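PDB 6NYR: Crov588 from Cafeteriavirus, which is of unknown function but folds as a nearly closed ring of leucine-rich repeats of the FNIP type. Local coordinates for residues L209-F214 / S230-E235; L143-F148 / S164-S169; L451-F456 / L473-L478; L627-F632 / L649-I654. All blocks are in the same frame, centred on the assembly; numbering follows the deposited sequence.

Interaction 1. Residues L209-F214 / S230-E235; sequences LTHLTF and SLTYLE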
loop_
_atom_site.group_PDB
_atom_site.type_symbol
_atom_site.label_atom_id
_atom_site.label_comp_id
_atom_site.label_asym_id
_atom_site.label_seq_id
_atom_site.Cartn_x
_atom_site.Cartn_y
_atom_site.Cartn_z
ATOM N N LEU A 209 -8.140 29.835 -10.819
ATOM C CA LEU A 209 -7.251 28.895 -10.151
ATOM C C LEU A 209 -7.933 28.303 -8.923
ATOM O O LEU A 209 -8.510 29.027 -8.107
ATOM C CB LEU A 209 -5.957 29.604 -9.751
ATOM C CG LEU A 209 -4.744 28.742 -9.403
ATOM C CD1 LEU A 209 -4.266 28.005 -10.646
ATOM C CD2 LEU A 209 -3.621 29.580 -8.819
ATOM N N THR A 210 -7.884 26.975 -8.805
ATOM C CA THR A 210 -8.457 26.271 -7.664
ATOM C C THR A 210 -7.416 25.617 -6.770
ATOM O O THR A 210 -7.647 25.499 -5.566
ATOM C CB THR A 210 -9.447 25.194 -8.136
ATOM O OG1 THR A 210 -8.781 24.252 -8.989
ATOM C CG2 THR A 210 -10.610 25.832 -8.888
ATOM N N HIS A 211 -6.281 25.189 -7.324
ATOM C CA HIS A 211 -5.264 24.456 -6.576
ATOM C C HIS A 211 -3.925 25.155 -6.769
ATOM O O HIS A 211 -3.456 25.295 -7.905
ATOM C CB HIS A 211 -5.156 23.001 -7.048
ATOM C CG HIS A 211 -6.313 22.138 -6.653
ATOM N ND1 HIS A 211 -7.598 22.365 -7.095
ATOM C CD2 HIS A 211 -6.370 21.031 -5.877
ATOM C CE1 HIS A 211 -8.401 21.440 -6.598
ATOM N NE2 HIS A 211 -7.682 20.620 -5.854
ATOM N N LEU A 212 -3.301 25.572 -5.669
ATOM C CA LEU A 212 -2.010 26.249 -5.709
ATOM C C LEU A 212 -1.065 25.543 -4.750
ATOM O O LEU A 212 -1.345 25.456 -3.549
ATOM C CB LEU A 212 -2.143 27.729 -5.340
ATOM C CG LEU A 212 -0.842 28.530 -5.282
ATOM C CD1 LEU A 212 -0.116 28.492 -6.618
ATOM C CD2 LEU A 212 -1.107 29.973 -4.856
ATOM N N THR A 213 0.052 25.052 -5.280
ATOM C CA THR A 213 1.055 24.339 -4.506
ATOM C C THR A 213 2.402 25.024 -4.681
ATOM O O THR A 213 2.849 25.230 -5.814
ATOM C CB THR A 213 1.168 22.873 -4.956
ATOM O OG1 THR A 213 -0.096 22.222 -4.798
ATOM C CG2 THR A 213 2.225 22.135 -4.147
ATOM N N PHE A 214 3.036 25.384 -3.564
ATOM C CA PHE A 214 4.395 25.905 -3.580
ATOM C C PHE A 214 5.383 24.801 -3.222
ATOM O O PHE A 214 5.020 23.741 -2.703
ATOM C CB PHE A 214 4.569 27.089 -2.613
ATOM C CG PHE A 214 3.807 28.309 -3.015
ATOM C CD1 PHE A 214 4.227 29.080 -4.085
ATOM C CD2 PHE A 214 2.674 28.690 -2.321
ATOM C CE1 PHE A 214 3.522 30.203 -4.469
ATOM C CE2 PHE A 214 1.964 29.817 -2.693
ATOM C CZ PHE A 214 2.388 30.575 -3.769
ATOM N N SER A 230 -11.382 32.015 -6.358
ATOM C CA SER A 230 -11.746 30.664 -6.758
ATOM C C SER A 230 -10.919 29.599 -6.049
ATOM O O SER A 230 -11.294 28.421 -6.080
ATOM C CB SER A 230 -11.580 30.493 -8.275
ATOM O OG SER A 230 -10.275 30.854 -8.694
ATOM N N LEU A 231 -9.821 29.985 -5.400
ATOM C CA LEU A 231 -8.918 29.015 -4.798
ATOM C C LEU A 231 -9.625 28.207 -3.717
ATOM O O LEU A 231 -10.246 28.767 -2.809
ATOM C CB LEU A 231 -7.705 29.732 -4.205
ATOM C CG LEU A 231 -6.425 28.903 -4.121
ATOM C CD1 LEU A 231 -5.875 28.660 -5.529
ATOM C CD2 LEU A 231 -5.388 29.566 -3.232
ATOM N N THR A 232 -9.515 26.881 -3.813
ATOM C CA THR A 232 -9.994 25.990 -2.768
ATOM C C THR A 232 -8.881 25.224 -2.065
ATOM O O THR A 232 -9.073 24.807 -0.919
ATOM C CB THR A 232 -10.986 24.972 -3.352
ATOM O OG1 THR A 232 -10.294 24.072 -4.230
ATOM C CG2 THR A 232 -12.079 25.691 -4.126
ATOM N N TYR A 233 -7.736 25.034 -2.717
ATOM C CA TYR A 233 -6.638 24.226 -2.208
ATOM C C TYR A 233 -5.372 25.069 -2.221
ATOM O O TYR A 233 -5.018 25.645 -3.256
ATOM C CB TYR A 233 -6.457 22.957 -3.057
ATOM C CG TYR A 233 -5.348 22.042 -2.585
ATOM C CD1 TYR A 233 -4.019 22.337 -2.854
ATOM C CD2 TYR A 233 -5.626 20.877 -1.877
ATOM C CE1 TYR A 233 -2.999 21.511 -2.428
ATOM C CE2 TYR A 233 -4.611 20.044 -1.450
ATOM C CZ TYR A 233 -3.296 20.365 -1.729
ATOM O OH TYR A 233 -2.272 19.544 -1.309
ATOM N N LEU A 234 -4.703 25.154 -1.069
ATOM C CA LEU A 234 -3.457 25.907 -0.942
ATOM C C LEU A 234 -2.474 25.100 -0.108
ATOM O O LEU A 234 -2.749 24.801 1.059
ATOM C CB LEU A 234 -3.708 27.281 -0.306
ATOM C CG LEU A 234 -2.509 28.200 -0.090
ATOM C CD1 LEU A 234 -1.817 28.504 -1.406
ATOM C CD2 LEU A 234 -2.944 29.487 0.595
ATOM N N GLU A 235 -1.331 24.759 -0.702
ATOM C CA GLU A 235 -0.288 23.991 -0.030
ATOM C C GLU A 235 1.034 24.735 -0.132
ATOM O O GLU A 235 1.543 24.946 -1.239
ATOM C CB GLU A 235 -0.152 22.592 -0.638
ATOM C CG GLU A 235 1.037 21.804 -0.098
ATOM C CD GLU A 235 1.183 20.435 -0.741
ATOM O OE1 GLU A 235 0.215 19.972 -1.375
ATOM O OE2 GLU A 235 2.263 19.825 -0.602
#

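Interaction 2. Residues L143-F148 / S164-S169; sequences LTHLTF and SLTHLS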
loop_
_atom_site.group_PDB
_atom_site.type_symbol
_atom_site.label_atom_id
_atom_site.label_comp_id
_atom_site.label_asym_id
_atom_site.label_seq_id
_atom_site.Cartn_x
_atom_site.Cartn_y
_atom_site.Cartn_z
ATOM N N LEU A 143 -3.202 23.071 -25.973
ATOM C CA LEU A 143 -2.587 22.381 -24.848
ATOM C C LEU A 143 -3.390 22.619 -23.573
ATOM O O LEU A 143 -3.818 23.742 -23.287
ATOM C CB LEU A 143 -1.159 22.875 -24.634
ATOM C CG LEU A 143 0.049 21.955 -24.811
ATOM C CD1 LEU A 143 1.144 22.421 -23.806
ATOM C CD2 LEU A 143 -0.232 20.492 -24.631
ATOM N N THR A 144 -3.586 21.553 -22.801
ATOM C CA THR A 144 -4.253 21.633 -21.507
ATOM C C THR A 144 -3.328 21.332 -20.337
ATOM O O THR A 144 -3.466 21.943 -19.276
ATOM C CB THR A 144 -5.444 20.664 -21.456
ATOM O OG1 THR A 144 -4.993 19.335 -21.747
ATOM C CG2 THR A 144 -6.510 21.073 -22.457
ATOM N N HIS A 145 -2.392 20.397 -20.496
ATOM C CA HIS A 145 -1.510 19.974 -19.416
ATOM C C HIS A 145 -0.065 20.188 -19.843
ATOM O O HIS A 145 0.369 19.652 -20.869
ATOM C CB HIS A 145 -1.764 18.510 -19.047
ATOM C CG HIS A 145 -3.065 18.285 -18.337
ATOM N ND1 HIS A 145 -4.286 18.580 -18.905
ATOM C CD2 HIS A 145 -3.333 17.821 -17.092
ATOM C CE1 HIS A 145 -5.250 18.293 -18.048
ATOM N NE2 HIS A 145 -4.698 17.832 -16.939
ATOM N N LEU A 146 0.673 20.971 -19.056
ATOM C CA LEU A 146 2.078 21.246 -19.319
ATOM C C LEU A 146 2.893 21.029 -18.053
ATOM O O LEU A 146 2.601 21.624 -17.012
ATOM C CB LEU A 146 2.281 22.677 -19.823
ATOM C CG LEU A 146 3.739 23.082 -20.055
ATOM C CD1 LEU A 146 4.345 22.250 -21.177
ATOM C CD2 LEU A 146 3.845 24.566 -20.342
ATOM N N THR A 147 3.919 20.184 -18.150
ATOM C CA THR A 147 4.808 19.876 -17.036
ATOM C C THR A 147 6.245 20.094 -17.486
ATOM O O THR A 147 6.658 19.561 -18.519
ATOM C CB THR A 147 4.617 18.428 -16.558
ATOM O OG1 THR A 147 3.257 18.231 -16.154
ATOM C CG2 THR A 147 5.548 18.107 -15.396
ATOM N N PHE A 148 6.999 20.881 -16.721
ATOM C CA PHE A 148 8.413 21.085 -17.001
ATOM C C PHE A 148 9.256 20.076 -16.226
ATOM O O PHE A 148 8.850 19.572 -15.174
ATOM C CB PHE A 148 8.851 22.510 -16.643
ATOM C CG PHE A 148 8.409 23.551 -17.633
ATOM C CD1 PHE A 148 9.076 23.705 -18.839
ATOM C CD2 PHE A 148 7.331 24.381 -17.359
ATOM C CE1 PHE A 148 8.676 24.660 -19.752
ATOM C CE2 PHE A 148 6.926 25.339 -18.275
ATOM C CZ PHE A 148 7.600 25.479 -19.468
ATOM N N SER A 164 -5.722 27.836 -23.400
ATOM C CA SER A 164 -6.511 26.649 -23.102
ATOM C C SER A 164 -5.937 25.842 -21.947
ATOM O O SER A 164 -6.546 24.848 -21.533
ATOM C CB SER A 164 -6.603 25.759 -24.347
ATOM O OG SER A 164 -5.304 25.460 -24.833
ATOM N N LEU A 165 -4.794 26.251 -21.408
ATOM C CA LEU A 165 -4.086 25.451 -20.417
ATOM C C LEU A 165 -4.841 25.423 -19.094
ATOM O O LEU A 165 -5.281 26.461 -18.590
ATOM C CB LEU A 165 -2.686 26.022 -20.206
ATOM C CG LEU A 165 -1.593 25.111 -19.656
ATOM C CD1 LEU A 165 -1.105 24.146 -20.720
ATOM C CD2 LEU A 165 -0.446 25.952 -19.104
ATOM N N THR A 166 -4.989 24.224 -18.533
ATOM C CA THR A 166 -5.598 24.046 -17.221
ATOM C C THR A 166 -4.619 23.584 -16.150
ATOM O O THR A 166 -4.833 23.873 -14.970
ATOM C CB THR A 166 -6.749 23.028 -17.290
ATOM O OG1 THR A 166 -6.258 21.781 -17.799
ATOM C CG2 THR A 166 -7.876 23.534 -18.169
ATOM N N HIS A 167 -3.554 22.878 -16.528
ATOM C CA HIS A 167 -2.630 22.276 -15.573
ATOM C C HIS A 167 -1.208 22.666 -15.938
ATOM O O HIS A 167 -0.759 22.408 -17.060
ATOM C CB HIS A 167 -2.783 20.751 -15.550
ATOM C CG HIS A 167 -4.057 20.282 -14.920
ATOM N ND1 HIS A 167 -5.297 20.516 -15.476
ATOM C CD2 HIS A 167 -4.284 19.606 -13.769
ATOM C CE1 HIS A 167 -6.230 19.997 -14.700
ATOM N NE2 HIS A 167 -5.642 19.439 -13.656
ATOM N N LEU A 168 -0.507 23.288 -14.992
ATOM C CA LEU A 168 0.868 23.724 -15.182
ATOM C C LEU A 168 1.699 23.311 -13.977
ATOM O O LEU A 168 1.353 23.642 -12.838
ATOM C CB LEU A 168 0.943 25.242 -15.367
ATOM C CG LEU A 168 2.348 25.840 -15.488
ATOM C CD1 LEU A 168 3.000 25.375 -16.785
ATOM C CD2 LEU A 168 2.319 27.358 -15.392
ATOM N N SER A 169 2.793 22.597 -14.229
ATOM C CA SER A 169 3.682 22.126 -13.173
ATOM C C SER A 169 5.116 22.455 -13.554
ATOM O O SER A 169 5.609 21.991 -14.589
ATOM C CB SER A 169 3.530 20.620 -12.941
ATOM O OG SER A 169 2.178 20.274 -12.702
HETATM O O HOH W 1 0.386 19.617 -15.100
#

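Interaction 3. Residues L451-F456 / L473-L478; sequences LTHLSF and LTYLEL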
loop_
_atom_site.group_PDB
_atom_site.type_symbol
_atom_site.label_atom_id
_atom_site.label_comp_id
_atom_site.label_asym_id
_atom_site.label_seq_id
_atom_site.Cartn_x
_atom_site.Cartn_y
_atom_site.Cartn_z
ATOM N N LEU A 451 -16.662 -11.562 21.796
ATOM C CA LEU A 451 -15.390 -11.439 21.097
ATOM C C LEU A 451 -15.258 -12.475 19.988
ATOM O O LEU A 451 -15.576 -13.652 20.167
ATOM C CB LEU A 451 -14.241 -11.606 22.093
ATOM C CG LEU A 451 -12.863 -11.070 21.729
ATOM C CD1 LEU A 451 -12.830 -9.560 21.851
ATOM C CD2 LEU A 451 -11.800 -11.717 22.610
ATOM N N THR A 452 -14.785 -12.020 18.827
ATOM C CA THR A 452 -14.506 -12.900 17.701
ATOM C C THR A 452 -13.029 -12.997 17.347
ATOM O O THR A 452 -12.592 -14.051 16.882
ATOM C CB THR A 452 -15.280 -12.436 16.458
ATOM O OG1 THR A 452 -14.903 -11.092 16.137
ATOM C CG2 THR A 452 -16.781 -12.500 16.704
ATOM N N HIS A 453 -12.250 -11.938 17.551
ATOM C CA HIS A 453 -10.838 -11.937 17.196
ATOM C C HIS A 453 -9.988 -11.721 18.438
ATOM O O HIS A 453 -10.176 -10.738 19.162
ATOM C CB HIS A 453 -10.512 -10.855 16.171
ATOM C CG HIS A 453 -11.034 -11.142 14.801
ATOM N ND1 HIS A 453 -10.238 -11.237 13.685
ATOM C CD2 HIS A 453 -12.281 -11.418 14.386
ATOM C CE1 HIS A 453 -10.993 -11.489 12.627
ATOM N NE2 HIS A 453 -12.246 -11.559 13.024
ATOM N N LEU A 454 -9.043 -12.629 18.666
ATOM C CA LEU A 454 -8.117 -12.536 19.788
ATOM C C LEU A 454 -6.718 -12.863 19.294
ATOM O O LEU A 454 -6.509 -13.898 18.655
ATOM C CB LEU A 454 -8.520 -13.485 20.919
ATOM C CG LEU A 454 -7.579 -13.592 22.116
ATOM C CD1 LEU A 454 -7.414 -12.263 22.825
ATOM C CD2 LEU A 454 -8.090 -14.659 23.083
ATOM N N SER A 455 -5.763 -11.988 19.596
ATOM C CA SER A 455 -4.375 -12.199 19.214
ATOM C C SER A 455 -3.478 -11.792 20.371
ATOM O O SER A 455 -3.735 -10.788 21.043
ATOM C CB SER A 455 -4.010 -11.403 17.958
ATOM O OG SER A 455 -3.832 -10.034 18.264
ATOM N N PHE A 456 -2.418 -12.568 20.584
ATOM C CA PHE A 456 -1.460 -12.330 21.649
ATOM C C PHE A 456 -0.105 -11.956 21.064
ATOM O O PHE A 456 0.224 -12.299 19.925
ATOM C CB PHE A 456 -1.310 -13.567 22.546
ATOM C CG PHE A 456 -2.527 -13.875 23.366
ATOM C CD1 PHE A 456 -3.537 -14.676 22.860
ATOM C CD2 PHE A 456 -2.654 -13.381 24.654
ATOM C CE1 PHE A 456 -4.658 -14.963 23.621
ATOM C CE2 PHE A 456 -3.765 -13.667 25.414
ATOM C CZ PHE A 456 -4.770 -14.458 24.897
ATOM N N LEU A 473 -15.660 -16.816 19.283
ATOM C CA LEU A 473 -14.320 -16.643 18.737
ATOM C C LEU A 473 -14.169 -17.363 17.404
ATOM O O LEU A 473 -14.415 -18.569 17.307
ATOM C CB LEU A 473 -13.279 -17.169 19.724
ATOM C CG LEU A 473 -11.853 -16.640 19.543
ATOM C CD1 LEU A 473 -11.791 -15.163 19.913
ATOM C CD2 LEU A 473 -10.867 -17.450 20.368
ATOM N N THR A 474 -13.771 -16.617 16.372
ATOM C CA THR A 474 -13.442 -17.208 15.082
ATOM C C THR A 474 -11.951 -17.206 14.771
ATOM O O THR A 474 -11.513 -17.994 13.925
ATOM C CB THR A 474 -14.169 -16.461 13.948
ATOM O OG1 THR A 474 -13.815 -15.068 13.985
ATOM C CG2 THR A 474 -15.671 -16.617 14.072
ATOM N N TYR A 475 -11.168 -16.365 15.446
ATOM C CA TYR A 475 -9.778 -16.108 15.086
ATOM C C TYR A 475 -8.939 -16.083 16.354
ATOM O O TYR A 475 -9.192 -15.274 17.253
ATOM C CB TYR A 475 -9.662 -14.774 14.331
ATOM C CG TYR A 475 -8.256 -14.381 13.942
ATOM C CD1 TYR A 475 -7.384 -13.824 14.869
ATOM C CD2 TYR A 475 -7.806 -14.547 12.641
ATOM C CE1 TYR A 475 -6.099 -13.463 14.516
ATOM C CE2 TYR A 475 -6.525 -14.185 12.277
ATOM C CZ TYR A 475 -5.672 -13.646 13.217
ATOM O OH TYR A 475 -4.392 -13.282 12.860
ATOM N N LEU A 476 -7.930 -16.948 16.413
ATOM C CA LEU A 476 -7.027 -17.025 17.554
ATOM C C LEU A 476 -5.601 -17.052 17.031
ATOM O O LEU A 476 -5.210 -17.992 16.331
ATOM C CB LEU A 476 -7.313 -18.261 18.408
ATOM C CG LEU A 476 -6.347 -18.531 19.560
ATOM C CD1 LEU A 476 -6.310 -17.336 20.507
ATOM C CD2 LEU A 476 -6.722 -19.801 20.303
ATOM N N GLU A 477 -4.830 -16.025 17.372
ATOM C CA GLU A 477 -3.422 -15.944 17.013
ATOM C C GLU A 477 -2.598 -15.931 18.291
ATOM O O GLU A 477 -2.741 -15.025 19.117
ATOM C CB GLU A 477 -3.133 -14.692 16.189
ATOM C CG GLU A 477 -1.656 -14.482 15.903
ATOM C CD GLU A 477 -1.407 -13.337 14.949
ATOM O OE1 GLU A 477 -2.394 -12.761 14.443
ATOM O OE2 GLU A 477 -0.228 -13.009 14.712
ATOM N N LEU A 478 -1.737 -16.928 18.447
ATOM C CA LEU A 478 -0.831 -17.010 19.582
ATOM C C LEU A 478 0.559 -16.569 19.143
ATOM O O LEU A 478 0.932 -16.688 17.972
ATOM C CB LEU A 478 -0.800 -18.428 20.151
ATOM C CG LEU A 478 -2.154 -18.842 20.733
ATOM C CD1 LEU A 478 -2.374 -20.338 20.633
ATOM C CD2 LEU A 478 -2.273 -18.381 22.183
#

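Interaction 4. Residues L627-F632 / L649-I654; sequences LTHLTF and LKVLKI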
loop_
_atom_site.group_PDB
_atom_site.type_symbol
_atom_site.label_atom_id
_atom_site.label_comp_id
_atom_site.label_asym_id
_atom_site.label_seq_id
_atom_site.Cartn_x
_atom_site.Cartn_y
_atom_site.Cartn_z
ATOM N N LEU A 627 -4.067 -31.866 -13.028
ATOM C CA LEU A 627 -3.102 -30.827 -12.713
ATOM C C LEU A 627 -3.027 -29.797 -13.828
ATOM O O LEU A 627 -2.941 -30.149 -15.010
ATOM C CB LEU A 627 -1.727 -31.438 -12.473
ATOM C CG LEU A 627 -0.723 -30.435 -11.902
ATOM C CD1 LEU A 627 -0.082 -31.016 -10.658
ATOM C CD2 LEU A 627 0.308 -30.088 -12.948
ATOM N N THR A 628 -3.040 -28.518 -13.439
ATOM C CA THR A 628 -2.966 -27.417 -14.379
ATOM C C THR A 628 -1.716 -26.567 -14.226
ATOM O O THR A 628 -1.323 -25.908 -15.199
ATOM C CB THR A 628 -4.185 -26.492 -14.224
ATOM O OG1 THR A 628 -4.255 -26.023 -12.868
ATOM C CG2 THR A 628 -5.475 -27.223 -14.579
ATOM N N HIS A 629 -1.092 -26.553 -13.049
ATOM C CA HIS A 629 0.027 -25.661 -12.766
ATOM C C HIS A 629 1.084 -26.436 -11.991
ATOM O O HIS A 629 0.883 -26.772 -10.818
ATOM C CB HIS A 629 -0.449 -24.437 -11.985
ATOM C CG HIS A 629 -1.301 -23.504 -12.789
ATOM N ND1 HIS A 629 -2.556 -23.844 -13.247
ATOM C CD2 HIS A 629 -1.073 -22.243 -13.225
ATOM C CE1 HIS A 629 -3.066 -22.833 -13.925
ATOM N NE2 HIS A 629 -2.186 -21.848 -13.928
ATOM N N LEU A 630 2.214 -26.697 -12.644
ATOM C CA LEU A 630 3.296 -27.493 -12.080
ATOM C C LEU A 630 4.535 -26.622 -11.963
ATOM O O LEU A 630 5.000 -26.065 -12.963
ATOM C CB LEU A 630 3.589 -28.711 -12.955
ATOM C CG LEU A 630 4.747 -29.602 -12.499
ATOM C CD1 LEU A 630 4.504 -30.124 -11.094
ATOM C CD2 LEU A 630 4.958 -30.742 -13.483
ATOM N N THR A 631 5.065 -26.504 -10.750
ATOM C CA THR A 631 6.228 -25.671 -10.486
ATOM C C THR A 631 7.324 -26.496 -9.827
ATOM O O THR A 631 7.087 -27.154 -8.807
ATOM C CB THR A 631 5.861 -24.480 -9.595
ATOM O OG1 THR A 631 4.858 -23.688 -10.242
ATOM C CG2 THR A 631 7.088 -23.621 -9.327
ATOM N N PHE A 632 8.513 -26.455 -10.416
ATOM C CA PHE A 632 9.696 -27.097 -9.869
ATOM C C PHE A 632 10.637 -26.044 -9.299
ATOM O O PHE A 632 10.530 -24.851 -9.595
ATOM C CB PHE A 632 10.424 -27.907 -10.939
ATOM C CG PHE A 632 9.708 -29.153 -11.338
ATOM C CD1 PHE A 632 9.764 -30.287 -10.543
ATOM C CD2 PHE A 632 8.964 -29.193 -12.506
ATOM C CE1 PHE A 632 9.098 -31.437 -10.912
ATOM C CE2 PHE A 632 8.298 -30.339 -12.875
ATOM C CZ PHE A 632 8.365 -31.459 -12.078
ATOM N N LEU A 649 -2.357 -29.914 -18.363
ATOM C CA LEU A 649 -1.376 -28.925 -17.942
ATOM C C LEU A 649 -1.510 -27.637 -18.746
ATOM O O LEU A 649 -1.629 -27.655 -19.973
ATOM C CB LEU A 649 0.045 -29.474 -18.081
ATOM C CG LEU A 649 1.109 -28.542 -17.494
ATOM C CD1 LEU A 649 0.943 -28.438 -15.976
ATOM C CD2 LEU A 649 2.523 -28.979 -17.843
ATOM N N LYS A 650 -1.466 -26.517 -18.033
ATOM C CA LYS A 650 -1.508 -25.183 -18.620
ATOM C C LYS A 650 -0.205 -24.419 -18.472
ATOM O O LYS A 650 0.192 -23.709 -19.399
ATOM C CB LYS A 650 -2.652 -24.375 -17.997
ATOM C CG LYS A 650 -4.039 -24.942 -18.293
ATOM C CD LYS A 650 -5.141 -24.061 -17.718
ATOM C CE LYS A 650 -6.524 -24.666 -17.934
ATOM N NZ LYS A 650 -6.860 -24.727 -19.394
ATOM N N VAL A 651 0.478 -24.546 -17.337
ATOM C CA VAL A 651 1.685 -23.773 -17.070
ATOM C C VAL A 651 2.720 -24.661 -16.397
ATOM O O VAL A 651 2.437 -25.290 -15.372
ATOM C CB VAL A 651 1.386 -22.541 -16.190
ATOM C CG1 VAL A 651 2.675 -21.831 -15.808
ATOM C CG2 VAL A 651 0.442 -21.594 -16.911
ATOM N N LEU A 652 3.924 -24.693 -16.966
ATOM C CA LEU A 652 5.071 -25.369 -16.373
ATOM C C LEU A 652 6.095 -24.310 -15.980
ATOM O O LEU A 652 6.558 -23.546 -16.833
ATOM C CB LEU A 652 5.679 -26.374 -17.350
ATOM C CG LEU A 652 7.006 -27.016 -16.941
ATOM C CD1 LEU A 652 6.846 -27.780 -15.637
ATOM C CD2 LEU A 652 7.508 -27.936 -18.047
ATOM N N LYS A 653 6.440 -24.266 -14.695
ATOM C CA LYS A 653 7.398 -23.303 -14.161
ATOM C C LYS A 653 8.732 -23.998 -13.911
ATOM O O LYS A 653 8.793 -24.991 -13.176
ATOM C CB LYS A 653 6.865 -22.688 -12.866
ATOM C CG LYS A 653 7.783 -21.665 -12.221
ATOM C CD LYS A 653 7.682 -20.302 -12.881
ATOM C CE LYS A 653 6.570 -19.479 -12.240
ATOM N NZ LYS A 653 7.010 -18.850 -10.956
ATOM N N ILE A 654 9.801 -23.444 -14.483
ATOM C CA ILE A 654 11.084 -24.129 -14.590
ATOM C C ILE A 654 12.217 -23.136 -14.377
ATOM O O ILE A 654 12.105 -21.952 -14.704
ATOM C CB ILE A 654 11.207 -24.819 -15.972
ATOM C CG1 ILE A 654 10.400 -26.124 -16.002
ATOM C CG2 ILE A 654 12.657 -25.065 -16.349
ATOM C CD1 ILE A 654 10.777 -27.108 -14.910
#

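Interaction 1. Residues L209-F214 / S230-E235
L212 and L234 form the tight side of this contact. They lie side by side, and CD2 of L212 meets CD1 of L234 at 3.8 Å. CD1 of L231 packs at 3.9 Å against CB of L212. It gets there because CG of L231 is anti to the backbone N (chi1 -153°). L190 and L256 of the next strands continue this buried leucine row. Strands 211-213 and 233-235 are parallel and in register, 22 residues apart on successive coils, as in the inner parallel sheet of a leucine-rich repeat solenoid. The backbone of T210 is gripped twice: its O accepts N-H bonds from both T232 and Y233. At the loop end, OG of S230 reaches O of L209 at 2.6 Å, from above the carbonyl plane. The opposite face, with H211, T213, Y233 and E235, is partly exposed, and its rings overlap little. CB of Y233 sits over one face of the H211 imidazole, 3.7 Å from its centroid, a CH-pi contact. The two rings are nearly parallel (14°) but slid apart. OH of Y233 turns along its own strand instead and donates to OE1 of E235 at 2.5 Å. The carboxylate carbon CD of E235 rests 3.9 Å from CG2 of T213.

Interaction 2. Residues L143-F148 / S164-S169
H145 and H167 stack with their rings nearly parallel, planes at 11° and centroids 3.9 Å apart. The stack is offset. NE2 of H145 lies over one face of the H167 ring, toward its rim, and CB of H167 lies over a face of H145. NE2 of H145 and ND1 of H167 are close, but their angle is poor for a hydrogen bond. Both rings have CG anti to the carbonyl carbon (chi1 -71° in each). On strands in parallel register this shared torsion lays them alongside, pointing the same way. A threonine holds the edge of each ring. ND1 of H145 donates in the ring plane to OG1 of T144 at 3.0 Å, and that hydroxyl also bonds to O of T122. ND1 of H167 pairs with OG1 of T166 at 2.8 Å. H123 and Y189 extend the stack to the adjoining strands. Further along this partly exposed face, a water bonds OG of S169 and makes a weak bond to OG1 of T147. On the buried face L146 and L168 run alongside each other, CD2 to CD1 at 3.7 Å. OG of S164 bonds O of L143 at 2.7 Å. Equivalent residues stacked in register on parallel strands are typical of a leucine-rich repeat solenoid.

Interaction 3. Residues L451-F456 / L473-L478
The H453 ring carries CB of Y475 over one face, 3.9 Å from its centroid. OG1 of T452 lies in plane at the imidazole edge. The Y475 ring is nearly parallel to that of H453 (13°) but displaced, with centroids 5.1 Å apart. O of L454 sits at the tyrosine edge, and OE1 of E477 accepts from OH of Y475 at 2.6 Å, from above the carboxylate plane. The F456 ring has O of E477 and CD1 of L476 at its edge, while CD2 of L478 comes within 4.0 Å of its CD1. In this leucine-rich repeat coil H453 and Y475 line the partly exposed strand face, while F456, just past the strand, is buried. There CD1 of L473 packs against CB of L454 at 3.8 Å, and F460 stacks on F456. O of T452 takes N-H bonds from T474 and Y475, the first in the carbonyl plane on a lone pair. OG1 of T474 also binds a glycerol, probably from the crystallisation liquor.

Interaction 4. Residues L627-F632 / L649-I654
L627 and L649 lie side by side, pointing the same way, with CD2 of L627 3.5 Å from CD1 of L649. The same CD1 also reaches CB of L630 at 4.0 Å. Beyond it, L630 and L652 lie alongside each other. CD1 of L652 touches the edge of the F632 ring near its plane. CD1 of I654 comes to CD2 of F632 at 3.7 Å, so the phenyl group is packed by two aliphatic side chains of the other strand. On the opposite face, CD2 of H629 meets CB of V651 at 3.9 Å, with no aromatic partner across this pair. CB of K653 lies 3.5 Å from OG1 of T631, and CG of K653 packs on CG2 of T631. The lysine chain then bends away, with CG anti to the backbone N (chi1 -180°) and chi2 turned to 80°. The next shell sets these groups in place. O of T628 receives N-H bonds from K650 and V651, and the pairing runs on from L630 to F632. OG1 of T628 lies in the plane of the imidazole of H629, 2.8 Å from ND1, and also bonds O of T606. OG1 of T648 bonds O of L627. On one side, strand 607-609 packs L608 against L627 and L630, and Y607 stacks on H629. On the other, V651 and K653 touch strand 674-678, which borders strand 651-655 at the C-terminal end of the leucine-rich repeat array.

The four contacts repeat one design, two parallel strands of successive coils, at different points round the ring. Along the chain they run in the order interaction 2, 1, 3, 4. Interactions 1 and 2 are near neighbours, with centres about 15 Å apart and nearest atoms about 6 Å; strand 189-191 lies between them. Interaction 3 is on the other side of the chain's centre from both, about 47 Å from interaction 1 and 53 Å from interaction 2, centre to centre. Interaction 4 lies near the end of the array, about 37 Å between centres from interaction 3. The function is unknown, so none of the contacts can be tied to an active site. The glycerol at T474 belongs to interaction 3.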